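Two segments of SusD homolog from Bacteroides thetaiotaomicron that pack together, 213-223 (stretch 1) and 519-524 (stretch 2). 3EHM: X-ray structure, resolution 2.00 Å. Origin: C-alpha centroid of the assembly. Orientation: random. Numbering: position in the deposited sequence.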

# COMPACT_ATOMS: atom_id res chain seq x y z
N VAL A 213 13.25 -4.96 5.50
CA VAL A 213 13.75 -3.84 4.72
C VAL A 213 13.16 -2.56 5.31
O VAL A 213 13.82 -1.52 5.35
N ARG A 214 11.92 -2.63 5.79
CA ARG A 214 11.27 -1.46 6.38
C ARG A 214 12.02 -0.93 7.60
O ARG A 214 12.02 0.27 7.86
N VAL A 215 12.67 -1.82 8.35
CA VAL A 215 13.38 -1.40 9.56
C VAL A 215 14.89 -1.23 9.45
O VAL A 215 15.51 -0.70 10.38
N HIS A 216 15.49 -1.65 8.35
CA HIS A 216 16.95 -1.56 8.24
C HIS A 216 17.58 -0.19 8.50
O HIS A 216 18.67 -0.11 9.06
N PHE A 217 16.90 0.89 8.13
CA PHE A 217 17.45 2.22 8.36
C PHE A 217 17.42 2.61 9.84
O PHE A 217 18.36 3.22 10.35
N ILE A 218 16.33 2.26 10.52
CA ILE A 218 16.17 2.59 11.94
C ILE A 218 16.81 1.55 12.86
O ILE A 218 17.36 1.90 13.90
N ASP A 219 16.74 0.28 12.46
CA ASP A 219 17.30 -0.79 13.27
C ASP A 219 17.89 -1.89 12.38
O ASP A 219 17.25 -2.91 12.14
N GLU A 220 19.11 -1.66 11.90
CA GLU A 220 19.77 -2.63 11.04
C GLU A 220 19.94 -4.00 11.70
O GLU A 220 19.87 -5.03 11.03
N THR A 221 20.17 -4.01 13.01
CA THR A 221 20.34 -5.27 13.73
C THR A 221 19.09 -6.13 13.61
O THR A 221 19.18 -7.32 13.30
N LEU A 222 17.92 -5.54 13.84
CA LEU A 222 16.66 -6.27 13.74
C LEU A 222 16.47 -6.76 12.31
O LEU A 222 16.01 -7.88 12.08
N ALA A 223 16.82 -5.91 11.34
CA ALA A 223 16.69 -6.27 9.93
C ALA A 223 17.51 -7.52 9.65
O ALA A 223 17.02 -8.47 9.03
N LEU A 519 6.31 8.47 11.84
CA LEU A 519 6.28 7.15 12.44
C LEU A 519 7.68 6.64 12.71
O LEU A 519 8.67 7.23 12.28
N TRP A 520 7.75 5.53 13.44
CA TRP A 520 9.01 4.92 13.84
C TRP A 520 10.02 4.57 12.76
O TRP A 520 11.22 4.83 12.93
N TRP A 521 9.57 3.99 11.65
CA TRP A 521 10.50 3.60 10.58
C TRP A 521 10.98 4.69 9.62
O TRP A 521 11.73 4.39 8.69
N VAL A 522 10.59 5.94 9.84
CA VAL A 522 11.04 7.00 8.94
C VAL A 522 12.55 7.16 9.11
O VAL A 522 13.03 7.39 10.22
N ARG A 523 13.29 7.02 8.02
CA ARG A 523 14.74 7.11 8.10
C ARG A 523 15.24 8.53 8.35
O ARG A 523 14.57 9.51 8.02
N SER A 524 16.42 8.61 8.96
CA SER A 524 17.03 9.90 9.25
C SER A 524 17.53 10.52 7.96
O SER A 524 17.82 9.82 6.99

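The apolar centre of this contact is the indole of Trp 520, set against a row of aliphatic side chains from stretch 1. The CA-to-CB bond of Trp 520 points sideways, but with chi1 at 178° (t) and chi2 at 65° the end of the side chain comes nearer to stretch 1. Val 215 (chi1 m) brings CG1 to 3.6 Å from Trp 520 CZ3, and Ile 218 places CG2 3.7 Å from Trp 520 CE2; both approach the ring obliquely. Leu 222 (t, p) meets the indole differently: its CD2 lies near the ring plane, at the edge, 4.3 Å from Trp 520 CH2. Asp 219 adds a looser contact, its CB 4.4 Å from Trp 520 CZ2. Val 215, Ile 218, Asp 219 and Leu 222 thus all reach one indole, and stretch 1 covers 92 Å² of Trp 520.

Ile 218 is the most heavily covered residue of the pair of segments, losing 97 Å² to stretch 2. It points toward that stretch in an m, m conformation, and its contacts run along the opposing backbone as well as the indole: CG1 is 3.3 Å from Trp 520 O and 3.7 Å from Trp 521 CA, while CD1 is 3.2 Å from Val 522 O. The type I turn from Leu 519 to Val 522 supplies this surface. The CA-to-CB bond of Val 522 points away and its side chain comes no nearer to stretch 1 than 6.0 Å; the contact with Ile 218 is through the carbonyl.

Two arginine-aromatic pairs extend the packing, one contributed in each direction. Phe 217 points toward stretch 2 with chi1 at -85° (m), and Arg 523 CD sits over one face of its ring, 3.6 Å from the centroid of the Phe 217 ring and 24° off the normal, a CH-pi arrangement. An extended Arg 523 side chain, with chi2 and chi3 both t, carries the guanidinium onward to hydrogen bonds elsewhere in the structure. In the second pair, Arg 214 CG lies over the face of Trp 521 (chi1 p), 4.1 Å from the centroid of its five-membered ring and 28° off the normal. Arg 214 CZ is 5.9 Å from that same Trp 521 centroid, so any cation-pi attraction is weak at most; the aliphatic part of the side chain makes the close contact.

No direct hydrogen bond crosses between the stretches, and water supplies the polar links. The O of water 1 lies 2.7 Å from Arg 214 O and 2.7 Å from Trp 521 O, and can donate to either; it accepts a weak bond from Ile 218 N at 3.4 Å from that O. Farther out, Ser 524 N donates to the O of water 2 at 2.7 Å, and that water O donates weakly to Phe 217 O at 3.2 Å. Within stretch 1, Asp 219 (chi1 t) caps the following helix: Leu 222 N donates to Asp 219 OD1 at 2.9 Å with an angle of 162°; this engages the carboxylate, while Asp 219 CB lies oblique to the Trp 520 ring.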

# COMPACT_ATOMS: atom_id res chain seq x y z
CB VAL A 213 13.35 -3.98 3.23
CG1 VAL A 213 13.66 -2.69 2.48
CG2 VAL A 213 14.12 -5.13 2.61
CB ARG A 214 9.83 -1.79 6.81
CG ARG A 214 9.04 -0.57 7.26
CD ARG A 214 8.08 -0.10 6.17
NE ARG A 214 6.88 -0.93 6.13
CZ ARG A 214 6.33 -1.43 5.02
NH1 ARG A 214 6.88 -1.19 3.84
NH2 ARG A 214 5.23 -2.16 5.11
CB VAL A 215 13.12 -2.38 10.73
CG1 VAL A 215 11.63 -2.61 10.92
CG2 VAL A 215 13.84 -3.69 10.47
CB HIS A 216 17.43 -2.17 6.91
CG HIS A 216 17.52 -1.20 5.77
ND1 HIS A 216 18.62 -0.41 5.54
CD2 HIS A 216 16.66 -0.94 4.76
CE1 HIS A 216 18.44 0.29 4.44
NE2 HIS A 216 17.26 -0.01 3.94
CB PHE A 217 16.70 3.28 7.55
CG PHE A 217 17.21 3.44 6.14
CD1 PHE A 217 16.34 3.32 5.05
CD2 PHE A 217 18.55 3.71 5.89
CE1 PHE A 217 16.81 3.45 3.74
CE2 PHE A 217 19.04 3.84 4.59
CZ PHE A 217 18.16 3.72 3.51
CB ILE A 218 14.67 2.72 12.30
CG1 ILE A 218 14.07 3.94 11.61
CG2 ILE A 218 14.50 2.85 13.82
CD1 ILE A 218 14.62 5.27 12.09
CB ASP A 219 16.22 -1.40 14.17
CG ASP A 219 16.80 -2.17 15.34
OD1 ASP A 219 17.77 -2.93 15.14
OD2 ASP A 219 16.28 -2.01 16.47
CB GLU A 220 21.13 -2.08 10.61
CG GLU A 220 21.95 -3.05 9.78
CD GLU A 220 23.22 -2.43 9.25
OE1 GLU A 220 23.90 -1.69 10.01
OE2 GLU A 220 23.56 -2.68 8.07
CB THR A 221 20.63 -5.00 15.23
OG1 THR A 221 21.84 -4.24 15.35
CG2 THR A 221 20.80 -6.31 15.97
CB LEU A 222 15.48 -5.38 14.13
CG LEU A 222 14.09 -5.97 13.88
CD1 LEU A 222 13.90 -7.23 14.71
CD2 LEU A 222 13.03 -4.94 14.23
CB ALA A 223 17.17 -5.12 9.05
CB LEU A 519 5.48 6.19 11.56
CG LEU A 519 4.01 6.60 11.48
CD1 LEU A 519 3.22 5.65 10.58
CD2 LEU A 519 3.42 6.61 12.89
CB TRP A 520 8.71 3.67 14.67
CG TRP A 520 9.94 2.92 15.10
CD1 TRP A 520 10.92 3.35 15.95
CD2 TRP A 520 10.33 1.60 14.69
NE1 TRP A 520 11.89 2.38 16.09
CE2 TRP A 520 11.55 1.30 15.33
CE3 TRP A 520 9.75 0.64 13.84
CZ2 TRP A 520 12.21 0.08 15.15
CZ3 TRP A 520 10.41 -0.57 13.66
CH2 TRP A 520 11.63 -0.84 14.31
CB TRP A 521 9.92 2.43 9.77
CG TRP A 521 8.43 2.44 9.56
CD1 TRP A 521 7.53 1.52 10.03
CD2 TRP A 521 7.67 3.41 8.83
NE1 TRP A 521 6.26 1.85 9.63
CE2 TRP A 521 6.31 3.01 8.89
CE3 TRP A 521 8.00 4.57 8.12
CZ2 TRP A 521 5.28 3.73 8.27
CZ3 TRP A 521 6.97 5.29 7.50
CH2 TRP A 521 5.63 4.87 7.58
CB VAL A 522 10.35 8.34 9.25
CG1 VAL A 522 10.93 9.44 8.35
CG2 VAL A 522 8.85 8.22 9.04
CB ARG A 523 15.39 6.56 6.82
CG ARG A 523 15.22 7.40 5.57
CD ARG A 523 15.75 6.62 4.37
NE ARG A 523 15.74 7.37 3.12
CZ ARG A 523 16.83 7.74 2.46
NH1 ARG A 523 18.03 7.44 2.94
NH2 ARG A 523 16.73 8.38 1.30
CB SER A 524 18.21 9.71 10.21
OG SER A 524 17.75 9.22 11.47
O HOH W 1 13.47 2.38 8.70
O HOH W 2 17.51 6.27 9.68